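Local atomic coordinates of MutT/nudix family protein (Deinococcus radiodurans, PDB entry 2W4E), a protein that probably hydrolyses ADP-ribose or a related nucleoside diphosphate derivative, as a magnesium-dependent pyrophosphatase of the Nudix family. Residues 8-13 / 52-57; 22-27 / 56-61; 113-118 / 133-138. All coordinates share one frame; numbering follows the deposited sequence.

In the fold
This N-terminally truncated chain carries the Nudix domain, and its Nudix box includes helix 47-59, which contacts 1 and 2 share. Contact 1 lays the middle of that helix on strand 6-14, and contact 2 sets its C-terminal end against strand 18-26; their centres lie about 9 Å apart and the two segment pairs overlap at L56 and E57. Where they meet, the N of G61 probably bonds to the O of L55 at 3.0 Å. Glutamates of this box commonly bind magnesium in relatives. Contact 3, centred about 17 Å from contact 1 and about 20 Å from contact 2, pairs two C-terminal helices. It touches contact 1 through L11, whose CD2 is 3.6 Å from CB of A135.

Contact 1 (8-13 / 52-57); sequences VFILPV and ARELLE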
ATOM      1  N   VAL A   8       6.292  -0.939  12.795  0.50 22.87           N
ATOM      2  CA  VAL A   8       5.031  -0.243  12.991  0.50 21.55           C
ATOM      3  C   VAL A   8       5.028   1.035  12.163  0.50 21.93           C
ATOM      4  O   VAL A   8       6.065   1.665  12.017  0.50 21.95           O
ATOM      5  CB  VAL A   8       4.802   0.017  14.502  0.50 22.33           C
ATOM      6  CG1 VAL A   8       5.909   0.895  15.093  0.50 18.19           C
ATOM      7  CG2 VAL A   8       3.452   0.601  14.713  0.50 21.97           C
ATOM      8  N   PHE A   9       3.889   1.364  11.548  1.00 21.67           N
ATOM      9  CA  PHE A   9       3.769   2.579  10.760  1.00 22.16           C
ATOM     10  C   PHE A   9       2.636   3.342  11.404  1.00 21.38           C
ATOM     11  O   PHE A   9       1.603   2.768  11.740  1.00 22.85           O
ATOM     12  CB  PHE A   9       3.440   2.257   9.294  1.00 21.95           C
ATOM     13  CG  PHE A   9       4.647   1.945   8.470  1.00 23.09           C
ATOM     14  CD1 PHE A   9       5.094   2.842   7.502  1.00 23.38           C
ATOM     15  CD2 PHE A   9       5.365   0.765   8.683  1.00 23.76           C
ATOM     16  CE1 PHE A   9       6.266   2.583   6.749  1.00 20.91           C
ATOM     17  CE2 PHE A   9       6.527   0.508   7.942  1.00 22.54           C
ATOM     18  CZ  PHE A   9       6.968   1.423   6.976  1.00 25.10           C
ATOM     19  N   ILE A  10       2.843   4.631  11.590  1.00 20.71           N
ATOM     20  CA  ILE A  10       1.897   5.481  12.286  1.00 18.53           C
ATOM     21  C   ILE A  10       1.551   6.698  11.474  1.00 17.96           C
ATOM     22  O   ILE A  10       2.424   7.559  11.190  1.00 17.87           O
ATOM     23  CB  ILE A  10       2.468   5.992  13.661  1.00 18.81           C
ATOM     24  CG1 ILE A  10       2.857   4.833  14.583  1.00 20.77           C
ATOM     25  CG2 ILE A  10       1.414   6.902  14.374  1.00 18.91           C
ATOM     26  CD1 ILE A  10       4.309   4.500  14.511  1.00 23.62           C
ATOM     27  N   LEU A  11       0.273   6.825  11.162  1.00 17.33           N
ATOM     28  CA  LEU A  11      -0.226   8.066  10.597  1.00 18.76           C
ATOM     29  C   LEU A  11      -0.712   8.984  11.748  1.00 17.03           C
ATOM     30  O   LEU A  11      -1.760   8.738  12.325  1.00 17.74           O
ATOM     31  CB  LEU A  11      -1.373   7.772   9.609  1.00 16.50           C
ATOM     32  CG  LEU A  11      -2.199   8.980   9.105  1.00 17.19           C
ATOM     33  CD1 LEU A  11      -1.247  10.038   8.463  1.00 17.18           C
ATOM     34  CD2 LEU A  11      -3.248   8.425   8.089  1.00 18.73           C
ATOM     35  N   PRO A  12       0.052  10.039  12.093  1.00 19.23           N
ATOM     36  CA  PRO A  12      -0.306  10.846  13.248  1.00 18.32           C
ATOM     37  C   PRO A  12      -1.170  12.033  12.796  1.00 19.63           C
ATOM     38  O   PRO A  12      -0.808  12.741  11.823  1.00 19.41           O
ATOM     39  CB  PRO A  12       1.075  11.357  13.741  1.00 18.75           C
ATOM     40  CG  PRO A  12       2.089  10.777  12.801  1.00 18.49           C
ATOM     41  CD  PRO A  12       1.310  10.553  11.529  1.00 18.20           C
ATOM     42  N   VAL A  13      -2.310  12.243  13.458  1.00 19.31           N
ATOM     43  CA  VAL A  13      -3.222  13.327  13.073  1.00 19.52           C
ATOM     44  C   VAL A  13      -3.527  14.184  14.315  1.00 21.34           C
ATOM     45  O   VAL A  13      -3.891  13.647  15.383  1.00 20.50           O
ATOM     46  CB  VAL A  13      -4.513  12.792  12.436  1.00 18.67           C
ATOM     47  CG1 VAL A  13      -5.585  13.906  12.261  1.00 20.21           C
ATOM     48  CG2 VAL A  13      -4.241  12.050  11.084  1.00 18.96           C
ATOM     49  N   ALA A  52       3.958   4.149  20.217  1.00 30.07           N
ATOM     50  CA  ALA A  52       4.147   5.366  21.014  1.00 29.52           C
ATOM     51  C   ALA A  52       5.616   5.826  21.061  1.00 29.58           C
ATOM     52  O   ALA A  52       5.917   7.018  20.876  1.00 29.61           O
ATOM     53  CB  ALA A  52       3.583   5.178  22.407  1.00 29.92           C
ATOM     54  N   ARG A  53       6.528   4.868  21.241  1.00 29.08           N
ATOM     55  CA  ARG A  53       7.940   5.152  21.267  1.00 29.18           C
ATOM     56  C   ARG A  53       8.411   5.852  19.989  1.00 28.91           C
ATOM     57  O   ARG A  53       9.081   6.891  20.028  1.00 29.07           O
ATOM     58  CB  ARG A  53       8.774   3.857  21.508  1.00 29.29           C
ATOM     59  CG  ARG A  53      10.238   4.215  21.574  1.00 30.60           C
ATOM     60  CD  ARG A  53      11.275   3.093  21.614  1.00 34.05           C
ATOM     61  NE  ARG A  53      10.852   1.900  20.901  1.00 36.23           N
ATOM     62  CZ  ARG A  53      11.009   1.708  19.602  1.00 37.42           C
ATOM     63  NH1 ARG A  53      11.580   2.652  18.846  1.00 40.75           N
ATOM     64  NH2 ARG A  53      10.589   0.573  19.056  1.00 36.96           N
ATOM     65  N   GLU A  54       8.034   5.283  18.854  1.00 29.15           N
ATOM     66  CA  GLU A  54       8.390   5.796  17.553  1.00 29.13           C
ATOM     67  C   GLU A  54       7.818   7.185  17.303  1.00 28.51           C
ATOM     68  O   GLU A  54       8.520   8.098  16.767  1.00 27.29           O
ATOM     69  CB  GLU A  54       7.837   4.821  16.490  1.00 30.92           C
ATOM     70  CG  GLU A  54       8.606   4.827  15.173  1.00 35.49           C
ATOM     71  CD  GLU A  54      10.113   4.626  15.367  1.00 39.22           C
ATOM     72  OE1 GLU A  54      10.549   3.550  15.820  1.00 43.31           O
ATOM     73  OE2 GLU A  54      10.859   5.554  15.064  1.00 40.97           O
ATOM     74  N   LEU A  55       6.535   7.341  17.641  1.00 27.13           N
ATOM     75  CA  LEU A  55       5.885   8.659  17.524  1.00 26.72           C
ATOM     76  C   LEU A  55       6.623   9.711  18.373  1.00 27.30           C
ATOM     77  O   LEU A  55       6.919  10.819  17.915  1.00 27.64           O
ATOM     78  CB  LEU A  55       4.403   8.571  17.944  1.00 25.83           C
ATOM     79  CG  LEU A  55       3.616   9.894  17.775  1.00 24.00           C
ATOM     80  CD1 LEU A  55       3.505  10.348  16.310  1.00 21.28           C
ATOM     81  CD2 LEU A  55       2.216   9.680  18.331  1.00 26.75           C
ATOM     82  N   LEU A  56       6.951   9.345  19.602  1.00 29.18           N
ATOM     83  CA  LEU A  56       7.754  10.231  20.465  1.00 30.67           C
ATOM     84  C   LEU A  56       9.153  10.554  19.880  1.00 31.08           C
ATOM     85  O   LEU A  56       9.504  11.724  19.707  1.00 30.42           O
ATOM     86  CB  LEU A  56       7.861   9.638  21.857  1.00 31.58           C
ATOM     87  CG  LEU A  56       8.462  10.514  22.976  1.00 35.25           C
ATOM     88  CD1 LEU A  56       7.763  11.891  23.084  1.00 37.79           C
ATOM     89  CD2 LEU A  56       8.425   9.742  24.304  1.00 36.44           C
ATOM     90  N   GLU A  57       9.912   9.509  19.537  1.00 32.80           N
ATOM     91  CA  GLU A  57      11.278   9.657  19.058  1.00 34.08           C
ATOM     92  C   GLU A  57      11.396  10.349  17.697  1.00 33.65           C
ATOM     93  O   GLU A  57      12.286  11.189  17.502  1.00 34.07           O
ATOM     94  CB  GLU A  57      11.995   8.295  19.036  1.00 35.47           C
ATOM     95  CG  GLU A  57      12.009   7.610  20.379  1.00 39.12           C
ATOM     96  CD  GLU A  57      12.766   6.249  20.383  1.00 44.91           C
ATOM     97  OE1 GLU A  57      13.212   5.865  21.485  1.00 45.26           O
ATOM     98  OE2 GLU A  57      12.899   5.570  19.325  1.00 44.71           O
TER
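P12 and L55 make the closest approach here: CD1 of the leucine comes within 3.7 Å of P12 CB and 3.8 Å of P12 CG, so a single methyl lies against two carbons of the proline ring. The CB of L55 does not face the strand; it is the far end of the chain that gets there, with CG anti to the backbone N (chi1 -177°) and CD1 carried on toward P12. The same methyl also grazes I10, 4.5 Å from CG2. One residue of the helix thus bridges two successive inward-facing residues of the strand, I10 and P12, and the meeting is wholly apolar.

I10 divides its branches between two partners. CG2 is the one turned to L55, while CG1 sits beside the backbone N and sends CD1 to E54, 4.1 Å from its CB, so that E54 offers the strand the aliphatic root of its side chain and not its carboxylate. Its chain bends at chi2 (52°), and OE1 ends 3.3 Å from NH1 of R53, a weak bond. That same NH1 has a sounder partner in E57, whose OE2 lies 3.2 Å away in the guanidinium plane, although the nitrogen approaches from above the carboxylate plane. R53 thus ties two glutamates of its own helix together, and its NE pairs with E45 as well.

Strand 6-14 lies between strands 37-40 and 82-93 in the mixed sheet, with helix 47-59, part of the Nudix box, across the face that carries V8, I10 and P12. From that face I10 also touches V37 and A88, whereas F9 and L11 point to the other side and pack on helix 126-141, giving the alpha-beta-alpha sandwich of the Nudix fold.

Contact 2 (22-27 / 56-61); sequences IRQFRY and LEEVGG
E58 OE2 accepts a hydrogen bond from the backbone N of A38, on the neighbouring strand 37-40, and in the same position rests 3.7 Å from CD1 of I22. The other oxygen, OE1, lies 3.8 Å from that methyl, so the end of the isoleucine is set against both carboxylate oxygens at once. The E58 chain is extended beyond CG and meets the I22 side chain at about a right angle, the glutamate reaching from the helix over the strand. The amide of A38 fixes the end of E58, and I22 packs where the carboxylate arrives.

The second arm of I22 serves V59. Its CG2 touches V59 CG1 at 3.6 Å, a methyl-to-methyl meeting between two buried side chains. With chi1 at 57°, the CG1 branch of I22 takes the crowded position between the backbone N and the carbonyl carbon, which puts CG2 beside the N and parts the two branches between the successive residues E58 and V59. Further along the strand, Q24 also comes near E58.

Beyond this, I104 of strand 104-110 touches I22, Q24 and E58, while V37 touches E58 and V59. G60 is the first residue to depart from helical phi/psi, with phi positive (67°). E57, E58 and G60 belong to the Nudix box, the loop-helix-loop motif whose glutamates commonly bind magnesium in relatives. Here the C-terminal end of its helix meets strand 18-26 of the three-stranded antiparallel sheet beside strand 37-40 of the mixed sheet, as the Nudix fold sets its box helix against the sheets.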
ATOM      1  N   ILE A  22       6.960  13.133   7.736  1.00 25.71           N
ATOM      2  CA  ILE A  22       8.388  13.426   7.730  1.00 26.28           C
ATOM      3  C   ILE A  22       8.963  13.375   6.313  1.00 27.10           C
ATOM      4  O   ILE A  22       8.407  12.690   5.432  1.00 26.64           O
ATOM      5  CB  ILE A  22       9.188  12.459   8.612  1.00 26.24           C
ATOM      6  CG1 ILE A  22       8.953  11.002   8.157  1.00 24.93           C
ATOM      7  CG2 ILE A  22       8.841  12.676  10.099  1.00 26.75           C
ATOM      8  CD1 ILE A  22       9.813   9.984   8.879  1.00 23.70           C
ATOM      9  N   ARG A  23      10.053  14.114   6.096  1.00 27.87           N
ATOM     10  CA  ARG A  23      10.850  13.965   4.863  1.00 28.65           C
ATOM     11  C   ARG A  23      12.133  13.399   5.368  1.00 28.27           C
ATOM     12  O   ARG A  23      12.837  14.014   6.164  1.00 29.73           O
ATOM     13  CB  ARG A  23      11.074  15.275   4.070  1.00 28.96           C
ATOM     14  CG  ARG A  23       9.785  15.915   3.482  1.00 32.87           C
ATOM     15  CD  ARG A  23      10.063  16.978   2.385  1.00 37.12           C
ATOM     16  NE  ARG A  23       8.822  17.705   2.064  1.00 44.02           N
ATOM     17  CZ  ARG A  23       8.537  18.955   2.431  1.00 45.23           C
ATOM     18  NH1 ARG A  23       9.401  19.671   3.137  1.00 46.48           N
ATOM     19  NH2 ARG A  23       7.368  19.497   2.096  1.00 48.70           N
ATOM     20  N   GLN A  24      12.411  12.187   4.942  1.00 27.53           N
ATOM     21  CA  GLN A  24      13.543  11.457   5.413  1.00 26.80           C
ATOM     22  C   GLN A  24      14.449  11.122   4.234  1.00 26.19           C
ATOM     23  O   GLN A  24      13.972  10.640   3.225  1.00 24.89           O
ATOM     24  CB  GLN A  24      13.051  10.153   6.026  1.00 27.54           C
ATOM     25  CG  GLN A  24      14.150   9.368   6.688  1.00 28.67           C
ATOM     26  CD  GLN A  24      13.598   8.410   7.711  1.00 33.98           C
ATOM     27  OE1 GLN A  24      12.497   7.825   7.527  1.00 35.19           O
ATOM     28  NE2 GLN A  24      14.360   8.196   8.771  1.00 32.50           N
ATOM     29  N   PHE A  25      15.745  11.389   4.383  1.00 27.05           N
ATOM     30  CA  PHE A  25      16.740  10.963   3.391  1.00 28.34           C
ATOM     31  C   PHE A  25      16.724   9.438   3.291  1.00 27.78           C
ATOM     32  O   PHE A  25      16.731   8.738   4.311  1.00 29.08           O
ATOM     33  CB  PHE A  25      18.153  11.434   3.786  1.00 28.68           C
ATOM     34  CG  PHE A  25      19.203  11.142   2.736  1.00 29.93           C
ATOM     35  CD1 PHE A  25      19.290  11.920   1.595  1.00 32.26           C
ATOM     36  CD2 PHE A  25      20.089  10.071   2.887  1.00 34.69           C
ATOM     37  CE1 PHE A  25      20.254  11.643   0.594  1.00 29.23           C
ATOM     38  CE2 PHE A  25      21.059   9.778   1.886  1.00 36.02           C
ATOM     39  CZ  PHE A  25      21.138  10.576   0.755  1.00 31.64           C
ATOM     40  N   ARG A  26      16.677   8.922   2.073  1.00 26.72           N
ATOM     41  CA  ARG A  26      16.784   7.497   1.857  1.00 26.75           C
ATOM     42  C   ARG A  26      17.914   7.190   0.907  1.00 26.77           C
ATOM     43  O   ARG A  26      17.903   7.600  -0.271  1.00 26.08           O
ATOM     44  CB  ARG A  26      15.461   6.919   1.306  1.00 26.81           C
ATOM     45  CG  ARG A  26      14.258   7.064   2.275  1.00 28.24           C
ATOM     46  CD  ARG A  26      14.586   6.479   3.672  1.00 31.89           C
ATOM     47  NE  ARG A  26      13.354   6.078   4.363  1.00 31.10           N
ATOM     48  CZ  ARG A  26      13.336   5.403   5.502  1.00 35.40           C
ATOM     49  NH1 ARG A  26      14.475   5.047   6.060  1.00 36.05           N
ATOM     50  NH2 ARG A  26      12.186   5.051   6.070  1.00 33.71           N
ATOM     51  N   TYR A  27      18.868   6.410   1.383  1.00 25.89           N
ATOM     52  CA  TYR A  27      20.044   6.095   0.582  1.00 25.66           C
ATOM     53  C   TYR A  27      19.767   5.468  -0.791  1.00 24.07           C
ATOM     54  O   TYR A  27      20.448   5.805  -1.785  1.00 23.60           O
ATOM     55  CB  TYR A  27      20.999   5.226   1.408  1.00 26.97           C
ATOM     56  CG  TYR A  27      22.301   4.916   0.720  1.00 29.51           C
ATOM     57  CD1 TYR A  27      23.358   5.837   0.733  1.00 34.10           C
ATOM     58  CD2 TYR A  27      22.490   3.685   0.088  1.00 33.51           C
ATOM     59  CE1 TYR A  27      24.585   5.530   0.113  1.00 34.61           C
ATOM     60  CE2 TYR A  27      23.699   3.367  -0.518  1.00 35.17           C
ATOM     61  CZ  TYR A  27      24.733   4.297  -0.513  1.00 34.14           C
ATOM     62  OH  TYR A  27      25.916   3.966  -1.129  1.00 36.85           O
ATOM     63  N   LEU A  56       6.951   9.345  19.602  1.00 29.18           N
ATOM     64  CA  LEU A  56       7.754  10.231  20.465  1.00 30.67           C
ATOM     65  C   LEU A  56       9.153  10.554  19.880  1.00 31.08           C
ATOM     66  O   LEU A  56       9.504  11.724  19.707  1.00 30.42           O
ATOM     67  CB  LEU A  56       7.861   9.638  21.857  1.00 31.58           C
ATOM     68  CG  LEU A  56       8.462  10.514  22.976  1.00 35.25           C
ATOM     69  CD1 LEU A  56       7.763  11.891  23.084  1.00 37.79           C
ATOM     70  CD2 LEU A  56       8.425   9.742  24.304  1.00 36.44           C
ATOM     71  N   GLU A  57       9.912   9.509  19.537  1.00 32.80           N
ATOM     72  CA  GLU A  57      11.278   9.657  19.058  1.00 34.08           C
ATOM     73  C   GLU A  57      11.396  10.349  17.697  1.00 33.65           C
ATOM     74  O   GLU A  57      12.286  11.189  17.502  1.00 34.07           O
ATOM     75  CB  GLU A  57      11.995   8.295  19.036  1.00 35.47           C
ATOM     76  CG  GLU A  57      12.009   7.610  20.379  1.00 39.12           C
ATOM     77  CD  GLU A  57      12.766   6.249  20.383  1.00 44.91           C
ATOM     78  OE1 GLU A  57      13.212   5.865  21.485  1.00 45.26           O
ATOM     79  OE2 GLU A  57      12.899   5.570  19.325  1.00 44.71           O
ATOM     80  N   GLU A  58      10.506  10.047  16.754  1.00 32.98           N
ATOM     81  CA  GLU A  58      10.665  10.592  15.407  1.00 31.92           C
ATOM     82  C   GLU A  58      10.131  12.007  15.235  1.00 31.48           C
ATOM     83  O   GLU A  58      10.718  12.765  14.482  1.00 31.66           O
ATOM     84  CB  GLU A  58      10.058   9.678  14.313  1.00 32.76           C
ATOM     85  CG  GLU A  58      11.051   8.701  13.736  1.00 35.64           C
ATOM     86  CD  GLU A  58      10.672   8.213  12.342  1.00 38.44           C
ATOM     87  OE1 GLU A  58      11.590   7.940  11.538  1.00 40.37           O
ATOM     88  OE2 GLU A  58       9.468   8.092  12.043  1.00 34.54           O
ATOM     89  N   VAL A  59       9.016  12.359  15.877  1.00 29.64           N
ATOM     90  CA  VAL A  59       8.401  13.669  15.640  1.00 28.74           C
ATOM     91  C   VAL A  59       8.065  14.424  16.920  1.00 28.29           C
ATOM     92  O   VAL A  59       7.480  15.509  16.855  1.00 27.78           O
ATOM     93  CB  VAL A  59       7.084  13.599  14.785  1.00 29.02           C
ATOM     94  CG1 VAL A  59       7.372  13.238  13.329  1.00 29.54           C
ATOM     95  CG2 VAL A  59       6.041  12.668  15.427  1.00 27.78           C
ATOM     96  N   GLY A  60       8.407  13.822  18.051  1.00 27.60           N
ATOM     97  CA  GLY A  60       8.150  14.398  19.384  1.00 28.55           C
ATOM     98  C   GLY A  60       6.655  14.432  19.644  1.00 27.75           C
ATOM     99  O   GLY A  60       6.140  15.417  20.152  1.00 27.22           O
ATOM    100  N   GLY A  61       5.960  13.367  19.270  1.00 27.31           N
ATOM    101  CA  GLY A  61       4.490  13.386  19.294  1.00 26.65           C
ATOM    102  C   GLY A  61       3.965  12.487  20.380  1.00 25.27           C
ATOM    103  O   GLY A  61       4.663  11.571  20.787  1.00 25.79           O
TER

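Contact 3 (113-118 / 133-138); sequences EVYRML and WQARGE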
ATOM      1  N   GLU A 113      -4.948  18.321   1.843  1.00 24.13           N
ATOM      2  CA  GLU A 113      -3.768  18.404   1.018  1.00 23.83           C
ATOM      3  C   GLU A 113      -3.004  17.079   0.931  1.00 23.55           C
ATOM      4  O   GLU A 113      -2.614  16.664  -0.145  1.00 22.26           O
ATOM      5  CB  GLU A 113      -2.853  19.512   1.551  1.00 24.10           C
ATOM      6  CG  GLU A 113      -1.563  19.646   0.781  1.00 26.48           C
ATOM      7  CD  GLU A 113      -1.750  19.901  -0.736  1.00 29.01           C
ATOM      8  OE1 GLU A 113      -2.876  20.167  -1.231  1.00 34.00           O
ATOM      9  OE2 GLU A 113      -0.736  19.833  -1.436  1.00 30.57           O
ATOM     10  N   VAL A 114      -2.867  16.393   2.056  1.00 22.87           N
ATOM     11  CA  VAL A 114      -2.275  15.048   2.042  1.00 23.40           C
ATOM     12  C   VAL A 114      -3.032  14.073   1.107  1.00 22.55           C
ATOM     13  O   VAL A 114      -2.407  13.335   0.298  1.00 22.88           O
ATOM     14  CB  VAL A 114      -2.165  14.456   3.467  1.00 22.46           C
ATOM     15  CG1 VAL A 114      -1.501  13.069   3.412  1.00 23.88           C
ATOM     16  CG2 VAL A 114      -1.307  15.364   4.304  1.00 22.94           C
ATOM     17  N   TYR A 115      -4.354  14.073   1.198  1.00 22.77           N
ATOM     18  CA  TYR A 115      -5.150  13.182   0.328  1.00 23.65           C
ATOM     19  C   TYR A 115      -5.187  13.649  -1.136  1.00 24.68           C
ATOM     20  O   TYR A 115      -5.314  12.805  -2.063  1.00 23.26           O
ATOM     21  CB  TYR A 115      -6.545  12.892   0.916  1.00 23.65           C
ATOM     22  CG  TYR A 115      -6.402  11.860   2.025  1.00 25.00           C
ATOM     23  CD1 TYR A 115      -6.076  12.245   3.342  1.00 26.18           C
ATOM     24  CD2 TYR A 115      -6.506  10.499   1.745  1.00 23.75           C
ATOM     25  CE1 TYR A 115      -5.892  11.275   4.377  1.00 25.47           C
ATOM     26  CE2 TYR A 115      -6.327   9.521   2.769  1.00 26.20           C
ATOM     27  CZ  TYR A 115      -6.017   9.922   4.068  1.00 23.76           C
ATOM     28  OH  TYR A 115      -5.844   8.967   5.040  1.00 23.61           O
ATOM     29  N   ARG A 116      -5.029  14.966  -1.356  1.00 25.07           N
ATOM     30  CA  ARG A 116      -4.880  15.442  -2.731  1.00 26.10           C
ATOM     31  C   ARG A 116      -3.565  14.876  -3.275  1.00 25.15           C
ATOM     32  O   ARG A 116      -3.543  14.305  -4.367  1.00 24.45           O
ATOM     33  CB  ARG A 116      -4.913  16.962  -2.829  1.00 26.70           C
ATOM     34  CG  ARG A 116      -4.875  17.422  -4.279  1.00 29.21           C
ATOM     35  CD  ARG A 116      -4.301  18.855  -4.396  1.00 31.34           C
ATOM     36  NE  ARG A 116      -2.914  18.922  -3.942  1.00 33.05           N
ATOM     37  CZ  ARG A 116      -1.862  18.388  -4.569  1.00 33.92           C
ATOM     38  NH1 ARG A 116      -1.984  17.764  -5.735  1.00 35.94           N
ATOM     39  NH2 ARG A 116      -0.658  18.506  -4.029  1.00 35.83           N
ATOM     40  N   MET A 117      -2.486  15.001  -2.507  1.00 24.33           N
ATOM     41  CA  MET A 117      -1.208  14.390  -2.873  1.00 25.03           C
ATOM     42  C   MET A 117      -1.347  12.884  -3.168  1.00 24.84           C
ATOM     43  O   MET A 117      -0.885  12.412  -4.195  1.00 24.59           O
ATOM     44  CB  MET A 117      -0.153  14.628  -1.813  1.00 24.29           C
ATOM     45  CG  MET A 117       0.279  16.088  -1.689  1.00 28.21           C
ATOM     46  SD  MET A 117       1.148  16.410  -0.101  1.00 33.25           S
ATOM     47  CE  MET A 117       2.720  15.662  -0.474  1.00 31.17           C
ATOM     48  N   LEU A 118      -1.966  12.156  -2.246  1.00 25.58           N
ATOM     49  CA  LEU A 118      -2.188  10.708  -2.396  1.00 25.47           C
ATOM     50  C   LEU A 118      -2.867  10.358  -3.756  1.00 27.25           C
ATOM     51  O   LEU A 118      -2.395   9.499  -4.478  1.00 26.87           O
ATOM     52  CB  LEU A 118      -3.042  10.201  -1.240  1.00 24.42           C
ATOM     53  CG  LEU A 118      -3.269   8.679  -1.118  1.00 22.75           C
ATOM     54  CD1 LEU A 118      -1.954   7.923  -0.986  1.00 19.25           C
ATOM     55  CD2 LEU A 118      -4.260   8.314   0.016  1.00 21.00           C
ATOM     56  N   TRP A 133      -4.519   5.238   2.564  1.00 18.69           N
ATOM     57  CA  TRP A 133      -5.737   4.690   2.022  1.00 19.61           C
ATOM     58  C   TRP A 133      -6.517   3.955   3.111  1.00 20.08           C
ATOM     59  O   TRP A 133      -7.712   4.146   3.234  1.00 21.20           O
ATOM     60  CB  TRP A 133      -5.463   3.751   0.842  1.00 19.45           C
ATOM     61  CG  TRP A 133      -5.177   4.465  -0.407  1.00 19.61           C
ATOM     62  CD1 TRP A 133      -3.972   4.546  -1.049  1.00 22.16           C
ATOM     63  CD2 TRP A 133      -6.104   5.223  -1.192  1.00 19.96           C
ATOM     64  NE1 TRP A 133      -4.095   5.305  -2.197  1.00 20.17           N
ATOM     65  CE2 TRP A 133      -5.388   5.741  -2.307  1.00 20.07           C
ATOM     66  CE3 TRP A 133      -7.464   5.502  -1.078  1.00 22.17           C
ATOM     67  CZ2 TRP A 133      -5.994   6.526  -3.288  1.00 22.05           C
ATOM     68  CZ3 TRP A 133      -8.082   6.275  -2.068  1.00 21.91           C
ATOM     69  CH2 TRP A 133      -7.340   6.764  -3.169  1.00 22.93           C
ATOM     70  N   GLN A 134      -5.855   3.095   3.881  1.00 20.41           N
ATOM     71  CA  GLN A 134      -6.598   2.306   4.888  1.00 21.49           C
ATOM     72  C   GLN A 134      -7.209   3.189   5.985  1.00 21.51           C
ATOM     73  O   GLN A 134      -8.238   2.834   6.538  1.00 21.86           O
ATOM     74  CB  GLN A 134      -5.672   1.268   5.558  1.00 21.41           C
ATOM     75  CG  GLN A 134      -5.181   0.095   4.670  1.00 23.20           C
ATOM     76  CD  GLN A 134      -4.098  -0.699   5.431  1.00 28.48           C
ATOM     77  OE1 GLN A 134      -3.526  -0.188   6.402  1.00 33.70           O
ATOM     78  NE2 GLN A 134      -3.807  -1.891   4.999  1.00 24.99           N
ATOM     79  N   ALA A 135      -6.588   4.332   6.304  1.00 21.05           N
ATOM     80  CA  ALA A 135      -7.114   5.226   7.352  1.00 21.31           C
ATOM     81  C   ALA A 135      -8.269   6.138   6.878  1.00 22.52           C
ATOM     82  O   ALA A 135      -8.926   6.794   7.682  1.00 21.25           O
ATOM     83  CB  ALA A 135      -5.970   6.110   7.891  1.00 21.21           C
ATOM     84  N   ARG A 136      -8.481   6.196   5.569  1.00 22.81           N
ATOM     85  CA  ARG A 136      -9.333   7.251   4.965  1.00 24.17           C
ATOM     86  C   ARG A 136     -10.785   7.164   5.428  1.00 24.81           C
ATOM     87  O   ARG A 136     -11.389   8.186   5.740  1.00 25.48           O
ATOM     88  CB  ARG A 136      -9.248   7.183   3.428  1.00 22.30           C
ATOM     89  CG  ARG A 136      -9.944   8.333   2.718  1.00 25.04           C
ATOM     90  CD  ARG A 136      -9.770   8.210   1.186  1.00 26.78           C
ATOM     91  NE  ARG A 136     -10.108   9.511   0.609  1.00 31.91           N
ATOM     92  CZ  ARG A 136      -9.715   9.976  -0.567  1.00 36.04           C
ATOM     93  NH1 ARG A 136      -8.934   9.253  -1.374  1.00 38.15           N
ATOM     94  NH2 ARG A 136     -10.124  11.179  -0.949  1.00 36.85           N
ATOM     95  N   GLY A 137     -11.327   5.945   5.492  1.00 26.04           N
ATOM     96  CA  GLY A 137     -12.730   5.728   5.943  1.00 26.35           C
ATOM     97  C   GLY A 137     -12.926   6.261   7.360  1.00 27.09           C
ATOM     98  O   GLY A 137     -13.846   7.070   7.623  1.00 26.96           O
ATOM     99  N   GLU A 138     -12.052   5.833   8.268  1.00 26.18           N
ATOM    100  CA  GLU A 138     -12.020   6.381   9.652  1.00 27.04           C
ATOM    101  C   GLU A 138     -11.968   7.919   9.731  1.00 25.07           C
ATOM    102  O   GLU A 138     -12.715   8.539  10.488  1.00 25.90           O
ATOM    103  CB  GLU A 138     -10.846   5.756  10.423  1.00 26.29           C
ATOM    104  CG  GLU A 138     -10.863   5.955  11.905  1.00 32.37           C
ATOM    105  CD  GLU A 138     -12.017   5.228  12.650  1.00 36.49           C
ATOM    106  OE1 GLU A 138     -12.253   4.012  12.461  1.00 41.08           O
ATOM    107  OE2 GLU A 138     -12.686   5.892  13.451  1.00 40.23           O
TER
HETATM  108  O   HOH W   1      -2.171   6.202  -4.098  1.00 32.88           O
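L118 lies over one face of the W133 indole. Its CD2 stands 3.6 Å from the centroid of the five-membered ring and only 9° off the normal, a CH-pi contact, while CD1 reaches NE1, also at 3.6 Å. CG anti to the backbone N (chi1 -174°) carries both methyls out to the indole. At the ring's edge, in plane, a water accepts from W133 NE1 at 2.8 Å and gives a weak bond to L118 O, joining the helices a second time. Replacing the indole of W133 by an alanine is likely to leave L118 without the surface it lies on and this water without its donor.

One turn before L118, Y115 meets R136, the two side chains sliding past each other in opposite directions. Y115 CE2 is 3.8 Å from R136 CB, and CD2 comes over a face of the guanidinium, 4.0 Å from CZ, with the two planes 47° apart. The arginine chain is extended from CG to NE, so its methylenes run along the tyrosine before the charge is reached. A135 adds its CB, 4.0 Å from Y115 OH.

Further out, both polar ends are held: Y115 OH hydrogen-bonds to the carbonyl of L132, and R136 NH2 forms a salt bridge with E119. W133 also meets W133 of the second subunit, the rings close to parallel, so the indole serves the dimer interface as well as this pairing. The arrangement is a C-terminal pair of obliquely opposed helices, of which 126-141 packs on the mixed sheet from the side away from the Nudix-box helix, in keeping with the alpha-beta-alpha sandwich of the Nudix fold.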